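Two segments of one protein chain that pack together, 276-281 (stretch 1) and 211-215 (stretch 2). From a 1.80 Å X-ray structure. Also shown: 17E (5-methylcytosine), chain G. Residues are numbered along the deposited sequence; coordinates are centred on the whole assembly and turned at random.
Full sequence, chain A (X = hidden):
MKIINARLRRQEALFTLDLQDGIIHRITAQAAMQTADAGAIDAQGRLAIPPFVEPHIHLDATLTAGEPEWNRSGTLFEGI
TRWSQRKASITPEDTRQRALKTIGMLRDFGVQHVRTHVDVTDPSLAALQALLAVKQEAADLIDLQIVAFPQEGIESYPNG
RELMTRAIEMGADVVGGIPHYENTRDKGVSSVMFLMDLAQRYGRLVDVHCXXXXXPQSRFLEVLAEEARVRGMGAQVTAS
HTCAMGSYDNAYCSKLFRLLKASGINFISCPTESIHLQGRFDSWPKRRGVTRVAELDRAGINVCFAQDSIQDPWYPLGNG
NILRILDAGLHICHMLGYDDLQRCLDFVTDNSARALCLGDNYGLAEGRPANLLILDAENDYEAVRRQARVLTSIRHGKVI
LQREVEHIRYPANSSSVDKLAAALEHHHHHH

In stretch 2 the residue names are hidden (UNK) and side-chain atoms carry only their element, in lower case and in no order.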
# COMPACT_ATOMS: atom_id res chain seq x y z
N HIS A 276 -1.40 -10.61 -3.21
CA HIS A 276 -0.50 -11.08 -4.27
C HIS A 276 -0.71 -12.57 -4.61
O HIS A 276 -0.82 -12.93 -5.77
CB HIS A 276 0.96 -10.81 -3.83
CG HIS A 276 2.00 -11.49 -4.67
ND1 HIS A 276 2.20 -11.20 -6.00
CD2 HIS A 276 2.92 -12.43 -4.34
CE1 HIS A 276 3.19 -11.95 -6.46
NE2 HIS A 276 3.64 -12.70 -5.48
N LEU A 277 -0.78 -13.42 -3.59
CA LEU A 277 -0.85 -14.87 -3.81
C LEU A 277 -2.27 -15.39 -4.03
O LEU A 277 -2.46 -16.43 -4.65
CB LEU A 277 -0.24 -15.63 -2.63
CG LEU A 277 1.25 -15.47 -2.35
CD1 LEU A 277 1.62 -16.38 -1.20
CD2 LEU A 277 2.07 -15.82 -3.60
N GLN A 278 -3.26 -14.70 -3.50
CA GLN A 278 -4.65 -15.16 -3.62
C GLN A 278 -5.32 -14.54 -4.83
O GLN A 278 -4.81 -13.58 -5.43
CB GLN A 278 -5.45 -14.82 -2.35
CG GLN A 278 -4.82 -15.33 -1.05
CD GLN A 278 -4.60 -16.83 -1.05
OE1 GLN A 278 -5.52 -17.59 -1.36
NE2 GLN A 278 -3.39 -17.26 -0.72
N GLY A 279 -6.50 -15.06 -5.18
CA GLY A 279 -7.22 -14.60 -6.35
C GLY A 279 -6.58 -15.03 -7.67
O GLY A 279 -7.02 -14.61 -8.73
N ARG A 280 -5.55 -15.88 -7.60
CA ARG A 280 -4.82 -16.28 -8.81
C ARG A 280 -5.54 -17.33 -9.64
O ARG A 280 -5.16 -17.59 -10.79
CB ARG A 280 -3.44 -16.82 -8.45
CG ARG A 280 -2.49 -15.77 -7.85
CD ARG A 280 -1.83 -14.93 -8.94
NE ARG A 280 -0.92 -13.94 -8.38
CZ ARG A 280 -0.14 -13.15 -9.10
NH1 ARG A 280 -0.16 -13.22 -10.43
NH2 ARG A 280 0.66 -12.27 -8.50
N PHE A 281 -6.55 -17.97 -9.06
CA PHE A 281 -7.28 -19.01 -9.77
C PHE A 281 -8.68 -18.56 -10.17
O PHE A 281 -9.47 -19.35 -10.68
CB PHE A 281 -7.29 -20.29 -8.94
CG PHE A 281 -5.92 -20.78 -8.59
CD1 PHE A 281 -5.39 -20.56 -7.32
CD2 PHE A 281 -5.12 -21.39 -9.55
CE1 PHE A 281 -4.10 -20.98 -7.02
CE2 PHE A 281 -3.84 -21.82 -9.25
CZ PHE A 281 -3.33 -21.61 -7.99
N UNK A 211 -5.54 -21.95 6.48
CA UNK A 211 -6.27 -22.23 5.26
C UNK A 211 -5.85 -21.21 4.20
O UNK A 211 -6.64 -20.36 3.78
o UNK A 211 -8.28 -24.48 5.94
c UNK A 211 -7.79 -22.16 5.52
c UNK A 211 -8.30 -23.31 6.40
o UNK A 211 -8.73 -23.06 7.55
N UNK A 212 -4.59 -21.29 3.79
CA UNK A 212 -4.02 -20.28 2.89
C UNK A 212 -4.33 -20.65 1.45
O UNK A 212 -3.43 -20.97 0.67
c UNK A 212 -1.94 -18.85 2.43
c UNK A 212 -0.44 -18.65 2.59
o UNK A 212 0.25 -19.55 3.13
c UNK A 212 -2.51 -20.11 3.12
o UNK A 212 0.06 -17.58 2.17
N UNK A 213 -5.61 -20.64 1.11
CA UNK A 213 -6.06 -21.12 -0.18
C UNK A 213 -7.45 -20.54 -0.39
O UNK A 213 -8.12 -20.20 0.58
c UNK A 213 -6.07 -22.67 -0.22
c UNK A 213 -7.08 -23.24 0.76
c UNK A 213 -6.13 -24.72 -1.74
c UNK A 213 -6.30 -23.20 -1.64
N UNK A 214 -7.89 -20.40 -1.64
CA UNK A 214 -9.18 -19.76 -1.91
C UNK A 214 -10.36 -20.74 -1.93
O UNK A 214 -11.48 -20.35 -2.22
c UNK A 214 -9.13 -18.94 -3.20
o UNK A 214 -8.39 -16.98 -2.00
o UNK A 214 -7.56 -17.33 -4.01
c UNK A 214 -8.30 -17.66 -3.05
N UNK A 215 -10.09 -22.00 -1.60
CA UNK A 215 -11.11 -23.06 -1.59
C UNK A 215 -12.08 -22.88 -0.42
O UNK A 215 -11.67 -23.03 0.73
o UNK A 215 -10.86 -26.73 -1.32
c UNK A 215 -11.34 -25.60 -1.52
o UNK A 215 -12.56 -25.42 -1.75
c UNK A 215 -10.39 -24.41 -1.49
N1 17E G . 5.06 -20.77 2.80
C2 17E G . 3.73 -20.81 2.87
O2 17E G . 3.10 -22.02 2.94
N3 17E G . 2.99 -19.69 2.89
C4 17E G . 3.58 -18.49 2.82
N4 17E G . 2.79 -17.30 2.84
C5 17E G . 4.98 -18.39 2.75
C6 17E G . 5.70 -19.58 2.74
CM5 17E G . 5.65 -17.06 2.68
O HOH W 1 -4.74 -17.83 -5.43
O HOH W 2 -8.13 -17.77 -6.76

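Position 211 has four side-chain atoms: two carbons, the second carrying two oxygens. It is buried and too far from stretch 1 to touch it. That is a short carboxylate, so the residue is aspartate, D211. Both carboxylate oxygens are hydrogen-bonded elsewhere in the structure. Its backbone O accepts a weak hydrogen bond from the backbone N of position 213, at 2.9 Å.

Position 212 has three carbons in an unbranched chain, and the third carries two oxygens. One of the oxygens comes close to L277, and the second carbon to the side-chain amide of Q278. This is a carboxylate one methylene longer, hence glutamate, E212. The CA-to-CB bond points sideways, but the end of the side chain comes nearer to stretch 1. All three chi angles are close to 180°, so the chain is extended. E212 OE1 lies 3.9 Å from L277 CD1, and E212 CG lies 3.8 Å from the side-chain amide of Q278, at the atom modelled as NE2. The carboxylate also meets the 5-methylcytosine: 17E N4 donates to E212 OE1 at 2.8 Å, and E212 OE2 is 2.8 Å from 17E N3.

Position 213 has four carbons and no other element. The side chain forks at its first carbon, and one arm is two carbons long. Its CA-to-CB bond points away from stretch 1, and its side chain makes no close contact there. That is isoleucine, I213. The backbone C of I213 is the atom that approaches Q278.

Position 214 again has two carbons, the second with two oxygens. One oxygen is 2.8 Å from G279 N. The residue is aspartate, D214. Its CA-to-CB bond points toward stretch 1.

Position 215 repeats the pattern of two carbons and two oxygens. It is out of reach of stretch 1. The residue is aspartate, D215.

The contact is small, burying 240 Å² in total, and centres on D214. G279 N donates to D214 OD1 at 2.8 Å with a nearly straight angle of 166°. This bond forms where the chain has left the helix: Q278 is the first residue with non-helical phi/psi. G279 has positive phi, which favours glycine. Two waters extend the reach of the same oxygen. Water 1 donates to D214 OD1 (3.2 Å) and L277 O (2.8 Å) and accepts from R280 N (3.0 Å). Water 2 donates to D214 OD1 and accepts from F281 N, both at 2.8 Å. One carboxylate oxygen thus gathers the turn directly and through water, while E212 packs beside L277 and Q278 and reaches the ligand.

Stretch 2, residues 211-215: DEIDD
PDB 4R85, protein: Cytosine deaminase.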